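Local coordinates for protein DNA fragmentation factor subunit beta (Mus musculus, PDB 1V0D) that cuts DNA as the caspase-activated nuclease of apoptosis, fragmenting the genome and driving chromatin condensation in dying cells, at residues Asp124-His127 and His128-Asn132; Ala135-Arg138 and Glu139-Pro142; Leu220-Pro223 and Glu224-Ser228. All coordinates share one frame; numbering follows the deposited sequence.

Each contact joins residues a few positions apart in one continuous piece of chain. Contact 1 closes helix 116-129 and is partly buried, pressed against helix 103-111 and the second subunit. Contact 2, its centre about 17 Å away, is a surface turn in the loop that follows the same helix; the two touch where Asn132 ND2 packs on Gln140 O and Asp141 CB. Contact 3, a turn entering strand 227-228 with its centre about 18 Å from both others, is partly buried: Cys221, Gly225, Trp226 and Phe227 inside, Pro223 and Glu224 exposed. Main-chain helix bonds dominate contact 1, weak side-chain bonds contact 2, and a threonine hydroxyl with a cysteine CH-pi contact on phenylalanine contact 3.

Contact 1: Asp124-His127 and His128-Asn132; sequences DLLH and HVSQN
Ser130 folds back on Leu126, one helical turn earlier. Its CB lies 3.2 Å from Leu126 O. From there OG turns to the side of its own backbone N and away from the carbonyl carbon (chi1 -69°), which brings it within 3.1 Å of the same Leu126 O for a weak hydrogen bond. The hydroxyl also touches the CD2 branch of Leu126. Leu126 O receives its main bond from Ser130 N at 2.7 Å, nearly straight at 167°, with a weak third approach from Val129 N; one carbonyl thus gathers the main chain and the side chain of the serine. The preceding rungs are regular: His128 N binds Asp124 O at 2.7 Å, and Val129 N binds Leu125 O at 2.9 Å. Leu125 O is flanked by side chains as well, with Val129 CG2 and His128 CB each 3.4 Å away. The His128 side chain leads away from residues 124-127 and packs on Leu121 of the second subunit, while Leu125 meets Leu92 of that subunit. Leu126 and Val129 rest on helix 103-111, through Leu110 and Ile103 respectively. Ser130 is the first residue to leave helical backbone angles, and the last i to i+4 bonds give way at once to an inverse gamma turn centred on it, a C-terminal helix end that releases the chain of helix 116-129 into the following loop.

Contact 2: Ala135-Arg138 and Glu139-Pro142; sequences AETR and EQDP
Thr137 and Gln140 carry the polar part of this turn. Gln140 stays extended beyond CG (chi2 178°) and crosses the threonine side chain at about a right angle, bringing its amide oxygen back to the start of the turn. There OE1 accepts two weak hydrogen bonds from one residue, from Thr137 OG1 at 3.4 Å and from Thr137 N at 3.5 Å. The threonine hydroxyl sits beside its own backbone N (chi1 -46°), which lets both donors face the same oxygen. A third weak bond joins main chain to main chain: Asp141 N reaches Arg138 O at 3.5 Å. Glu139 and Gln140, at the corners, have the backbone angles of a type I beta turn running from Arg138 to Asp141, a reversal in the long loop between helices 116-129 and 155-175. Nonpolar packing closes the sides. Ala135 CB meets Asp141 CB at 3.5 Å where the chain comes back past its start, and the Gln140 CG methylene lies 3.6 Å from Thr137 CB. On the other branch of the threonine, CG2 touches Glu139 CB at 4.0 Å. The Pro142 ring lies against Arg138 O; its N, having no hydrogen, cannot bond to it. Three charged side chains are bound outside the turn: Asp141 OD2 to Lys155 and Glu136 OE2 to Arg212 by salt bridges, while Glu136 OE1 accepts a hydrogen bond from Asn154, and the extended Arg138 through its guanidinium group to the carbonyls of Leu148 and Glu149.

Contact 3: Leu220-Pro223 and Glu224-Ser228; sequences LCTP and EGWFS
Glu224 bends back at its second torsion (chi2 63°) and lays its carboxylate alongside the Pro223 ring. Its backbone N points at Thr222 OG1, a bond at 3.1 Å that is less certain because this nitrogen is modelled too close to a neighbour. Gly225 follows at positive phi, a conformation in which a CB would press on the preceding carbonyl oxygen. Gly225 N closes a type I beta turn by bonding to Thr222 O at 2.8 Å. Trp226 exchanges two bonds with the same threonine, donating one and accepting one: its N-H reaches Thr222 OG1 at 3.3 Å, and its O accepts Thr222 N at 3.2 Å. A type I turn followed by glycine and then by this pairing of Thr222 with Trp226 fits the G1 beta bulge, which here leads the chain into strand 227-228. Thr222 OG1 lies between its own backbone N and carbonyl carbon (chi1 72°), placing it inside the turn as an acceptor and at the edge of the indole, near its plane. The tryptophan side chain runs beside that of Thr222 and beyond it packs on Lys120 of the second subunit. Phe227 turns one face to Cys221. Cys221 CB stands 3.4 Å from the centroid of the Phe227 ring in a CH-pi contact, 6° off the normal, while SG sits obliquely at 4.2 Å from the same centroid. Leu220 CB adds a contact at Phe227 CE2, 4.0 Å away. The Phe227 ring also meets Phe256, while the Phe227 backbone pairs with Ile244 of the antiparallel strand 243-244; the Phe227 side chain lies about 11 Å from the bound zinc ion.

Contact 1: Asp124-His127 and His128-Asn132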
# COMPACT_ATOMS: atom_id res chain seq x y z
N ASP A 124 -6.49 1.99 -17.23
CA ASP A 124 -6.66 3.12 -16.33
C ASP A 124 -7.91 3.91 -16.69
O ASP A 124 -8.72 4.23 -15.81
CB ASP A 124 -5.44 4.03 -16.38
CG ASP A 124 -4.22 3.39 -15.74
OD1 ASP A 124 -4.37 2.68 -14.71
OD2 ASP A 124 -3.10 3.61 -16.26
N LEU A 125 -8.07 4.22 -17.97
CA LEU A 125 -9.23 4.97 -18.42
C LEU A 125 -10.52 4.28 -18.04
O LEU A 125 -11.45 4.91 -17.54
CB LEU A 125 -9.18 5.18 -19.93
CG LEU A 125 -8.29 6.36 -20.32
CD1 LEU A 125 -8.12 6.42 -21.84
CD2 LEU A 125 -8.93 7.64 -19.79
N LEU A 126 -10.58 2.98 -18.28
CA LEU A 126 -11.78 2.23 -17.93
C LEU A 126 -12.03 2.42 -16.45
O LEU A 126 -13.17 2.62 -16.02
CB LEU A 126 -11.58 0.75 -18.23
CG LEU A 126 -12.70 0.05 -19.02
CD1 LEU A 126 -12.52 -1.46 -18.89
CD2 LEU A 126 -14.07 0.47 -18.49
N HIS A 127 -10.96 2.36 -15.66
CA HIS A 127 -11.06 2.54 -14.22
C HIS A 127 -11.66 3.90 -13.94
O HIS A 127 -12.68 4.02 -13.27
CB HIS A 127 -9.69 2.48 -13.55
CG HIS A 127 -9.71 2.83 -12.09
ND1 HIS A 127 -8.76 3.63 -11.50
CD2 HIS A 127 -10.57 2.48 -11.11
CE1 HIS A 127 -9.04 3.76 -10.22
NE2 HIS A 127 -10.13 3.07 -9.95
N HIS A 128 -11.02 4.93 -14.48
CA HIS A 128 -11.44 6.31 -14.30
C HIS A 128 -12.91 6.53 -14.61
O HIS A 128 -13.59 7.28 -13.91
CB HIS A 128 -10.60 7.22 -15.18
CG HIS A 128 -10.86 8.68 -14.97
ND1 HIS A 128 -12.06 9.27 -15.31
CD2 HIS A 128 -10.08 9.66 -14.47
CE1 HIS A 128 -12.01 10.56 -15.02
NE2 HIS A 128 -10.82 10.82 -14.51
N VAL A 129 -13.41 5.86 -15.64
CA VAL A 129 -14.80 6.01 -16.04
C VAL A 129 -15.78 5.09 -15.31
O VAL A 129 -16.85 5.54 -14.92
CB VAL A 129 -14.95 5.81 -17.56
CG1 VAL A 129 -16.41 5.93 -17.95
CG2 VAL A 129 -14.13 6.85 -18.30
N SER A 130 -15.42 3.82 -15.13
CA SER A 130 -16.29 2.87 -14.42
C SER A 130 -16.39 3.31 -12.97
O SER A 130 -15.94 2.60 -12.08
CB SER A 130 -15.71 1.45 -14.46
OG SER A 130 -15.75 0.89 -15.76
N GLN A 131 -17.00 4.46 -12.74
CA GLN A 131 -17.12 4.99 -11.40
C GLN A 131 -18.55 5.43 -11.05
O GLN A 131 -19.33 5.80 -11.92
CB GLN A 131 -16.14 6.15 -11.23
CG GLN A 131 -16.65 7.33 -10.41
CD GLN A 131 -17.66 8.18 -11.16
OE1 GLN A 131 -17.37 8.68 -12.25
NE2 GLN A 131 -18.84 8.36 -10.57
N ASN A 132 -18.88 5.38 -9.76
CA ASN A 132 -20.19 5.80 -9.31
C ASN A 132 -20.12 6.49 -7.95
O ASN A 132 -20.63 5.99 -6.93
CB ASN A 132 -21.14 4.61 -9.26
CG ASN A 132 -22.56 5.03 -8.94
OD1 ASN A 132 -22.88 6.22 -8.88
ND2 ASN A 132 -23.43 4.05 -8.73

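Contact 2: Ala135-Arg138 and Glu139-Pro142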
# COMPACT_ATOMS: atom_id res chain seq x y z
N ALA A 135 -23.45 7.38 -5.84
CA ALA A 135 -24.13 6.34 -5.06
C ALA A 135 -23.61 6.28 -3.63
O ALA A 135 -22.41 6.41 -3.39
CB ALA A 135 -23.97 4.99 -5.75
N GLU A 136 -24.50 6.06 -2.67
CA GLU A 136 -24.08 6.01 -1.27
C GLU A 136 -24.37 4.69 -0.57
O GLU A 136 -23.64 4.28 0.33
CB GLU A 136 -24.75 7.14 -0.49
CG GLU A 136 -24.38 7.19 0.98
CD GLU A 136 -22.95 7.69 1.22
OE1 GLU A 136 -22.44 7.49 2.34
OE2 GLU A 136 -22.35 8.29 0.29
N THR A 137 -25.45 4.04 -0.99
CA THR A 137 -25.86 2.78 -0.38
C THR A 137 -25.43 1.53 -1.13
O THR A 137 -25.20 1.56 -2.34
CB THR A 137 -27.37 2.72 -0.24
OG1 THR A 137 -27.82 3.96 0.31
CG2 THR A 137 -27.76 1.59 0.71
N ARG A 138 -25.32 0.45 -0.37
CA ARG A 138 -24.93 -0.85 -0.91
C ARG A 138 -25.96 -1.29 -1.93
O ARG A 138 -25.64 -1.98 -2.90
CB ARG A 138 -24.84 -1.86 0.22
CG ARG A 138 -24.07 -3.11 -0.13
CD ARG A 138 -23.68 -3.84 1.12
NE ARG A 138 -22.60 -4.78 0.88
CZ ARG A 138 -21.94 -5.41 1.84
NH1 ARG A 138 -22.26 -5.21 3.11
NH2 ARG A 138 -20.94 -6.24 1.53
N GLU A 139 -27.20 -0.87 -1.70
CA GLU A 139 -28.32 -1.19 -2.58
C GLU A 139 -28.10 -0.58 -3.97
O GLU A 139 -28.23 -1.26 -4.98
CB GLU A 139 -29.62 -0.65 -1.98
CG GLU A 139 -30.90 -1.05 -2.73
CD GLU A 139 -31.27 -2.52 -2.53
OE1 GLU A 139 -31.43 -2.94 -1.36
OE2 GLU A 139 -31.42 -3.24 -3.54
N GLN A 140 -27.75 0.71 -4.02
CA GLN A 140 -27.54 1.39 -5.29
C GLN A 140 -26.16 1.26 -5.93
O GLN A 140 -25.93 1.82 -7.01
CB GLN A 140 -27.89 2.87 -5.16
CG GLN A 140 -27.69 3.44 -3.78
CD GLN A 140 -28.02 4.92 -3.73
OE1 GLN A 140 -28.11 5.51 -2.66
NE2 GLN A 140 -28.18 5.52 -4.91
N ASP A 141 -25.26 0.53 -5.29
CA ASP A 141 -23.91 0.32 -5.83
C ASP A 141 -23.18 -0.74 -5.03
O ASP A 141 -22.14 -0.47 -4.44
CB ASP A 141 -23.11 1.63 -5.82
CG ASP A 141 -21.74 1.49 -6.47
OD1 ASP A 141 -21.64 0.85 -7.55
OD2 ASP A 141 -20.77 2.03 -5.92
N PRO A 142 -23.72 -1.96 -5.02
CA PRO A 142 -23.16 -3.10 -4.28
C PRO A 142 -21.73 -3.48 -4.71
O PRO A 142 -20.97 -4.03 -3.91
CB PRO A 142 -24.16 -4.21 -4.56
CG PRO A 142 -24.61 -3.90 -5.96
CD PRO A 142 -24.83 -2.41 -5.89

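Contact 3: Leu220-Pro223 and Glu224-Ser228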
# COMPACT_ATOMS: atom_id res chain seq x y z
N LEU A 220 -12.08 15.60 5.83
CA LEU A 220 -10.82 15.90 5.18
C LEU A 220 -11.09 15.94 3.67
O LEU A 220 -10.21 16.26 2.87
CB LEU A 220 -9.80 14.82 5.52
CG LEU A 220 -8.63 15.15 6.46
CD1 LEU A 220 -9.04 16.21 7.48
CD2 LEU A 220 -8.17 13.87 7.15
N CYS A 221 -12.33 15.65 3.31
CA CYS A 221 -12.73 15.62 1.90
C CYS A 221 -13.86 16.59 1.59
O CYS A 221 -14.47 17.18 2.49
CB CYS A 221 -13.19 14.21 1.53
SG CYS A 221 -14.56 13.64 2.60
N THR A 222 -14.14 16.75 0.29
CA THR A 222 -15.22 17.60 -0.18
C THR A 222 -16.47 16.79 0.10
O THR A 222 -16.39 15.59 0.37
CB THR A 222 -15.14 17.84 -1.67
OG1 THR A 222 -15.50 16.64 -2.35
CG2 THR A 222 -13.73 18.21 -2.06
N PRO A 223 -17.64 17.43 0.05
CA PRO A 223 -18.86 16.67 0.32
C PRO A 223 -19.13 15.58 -0.71
O PRO A 223 -20.06 14.79 -0.55
CB PRO A 223 -19.94 17.75 0.38
CG PRO A 223 -19.41 18.80 -0.55
CD PRO A 223 -17.95 18.85 -0.21
N GLU A 224 -18.31 15.54 -1.75
CA GLU A 224 -18.45 14.52 -2.79
C GLU A 224 -17.52 13.34 -2.51
O GLU A 224 -17.61 12.30 -3.17
CB GLU A 224 -18.13 15.10 -4.18
CG GLU A 224 -19.17 16.07 -4.73
CD GLU A 224 -19.30 17.33 -3.87
OE1 GLU A 224 -18.27 18.02 -3.66
OE2 GLU A 224 -20.44 17.63 -3.42
N GLY A 225 -16.64 13.50 -1.54
CA GLY A 225 -15.72 12.43 -1.20
C GLY A 225 -14.31 12.56 -1.76
O GLY A 225 -13.55 11.59 -1.72
N TRP A 226 -13.95 13.73 -2.27
CA TRP A 226 -12.60 13.94 -2.83
C TRP A 226 -11.52 14.37 -1.82
O TRP A 226 -11.64 15.43 -1.19
CB TRP A 226 -12.64 14.96 -3.96
CG TRP A 226 -13.16 14.42 -5.25
CD1 TRP A 226 -14.43 14.52 -5.74
CD2 TRP A 226 -12.42 13.66 -6.21
NE1 TRP A 226 -14.53 13.87 -6.94
CE2 TRP A 226 -13.31 13.33 -7.26
CE3 TRP A 226 -11.09 13.23 -6.29
CZ2 TRP A 226 -12.91 12.59 -8.38
CZ3 TRP A 226 -10.69 12.49 -7.40
CH2 TRP A 226 -11.60 12.18 -8.43
N PHE A 227 -10.47 13.56 -1.68
CA PHE A 227 -9.37 13.88 -0.78
C PHE A 227 -8.16 14.35 -1.59
O PHE A 227 -7.90 13.84 -2.68
CB PHE A 227 -8.95 12.67 0.04
CG PHE A 227 -10.03 12.12 0.93
CD1 PHE A 227 -11.06 11.35 0.40
CD2 PHE A 227 -10.00 12.35 2.30
CE1 PHE A 227 -12.06 10.80 1.23
CE2 PHE A 227 -10.99 11.81 3.14
CZ PHE A 227 -12.02 11.04 2.61
N SER A 228 -7.43 15.32 -1.05
CA SER A 228 -6.25 15.85 -1.73
C SER A 228 -5.02 15.54 -0.91
O SER A 228 -5.02 15.72 0.31
CB SER A 228 -6.34 17.35 -1.91
OG SER A 228 -7.24 17.68 -2.96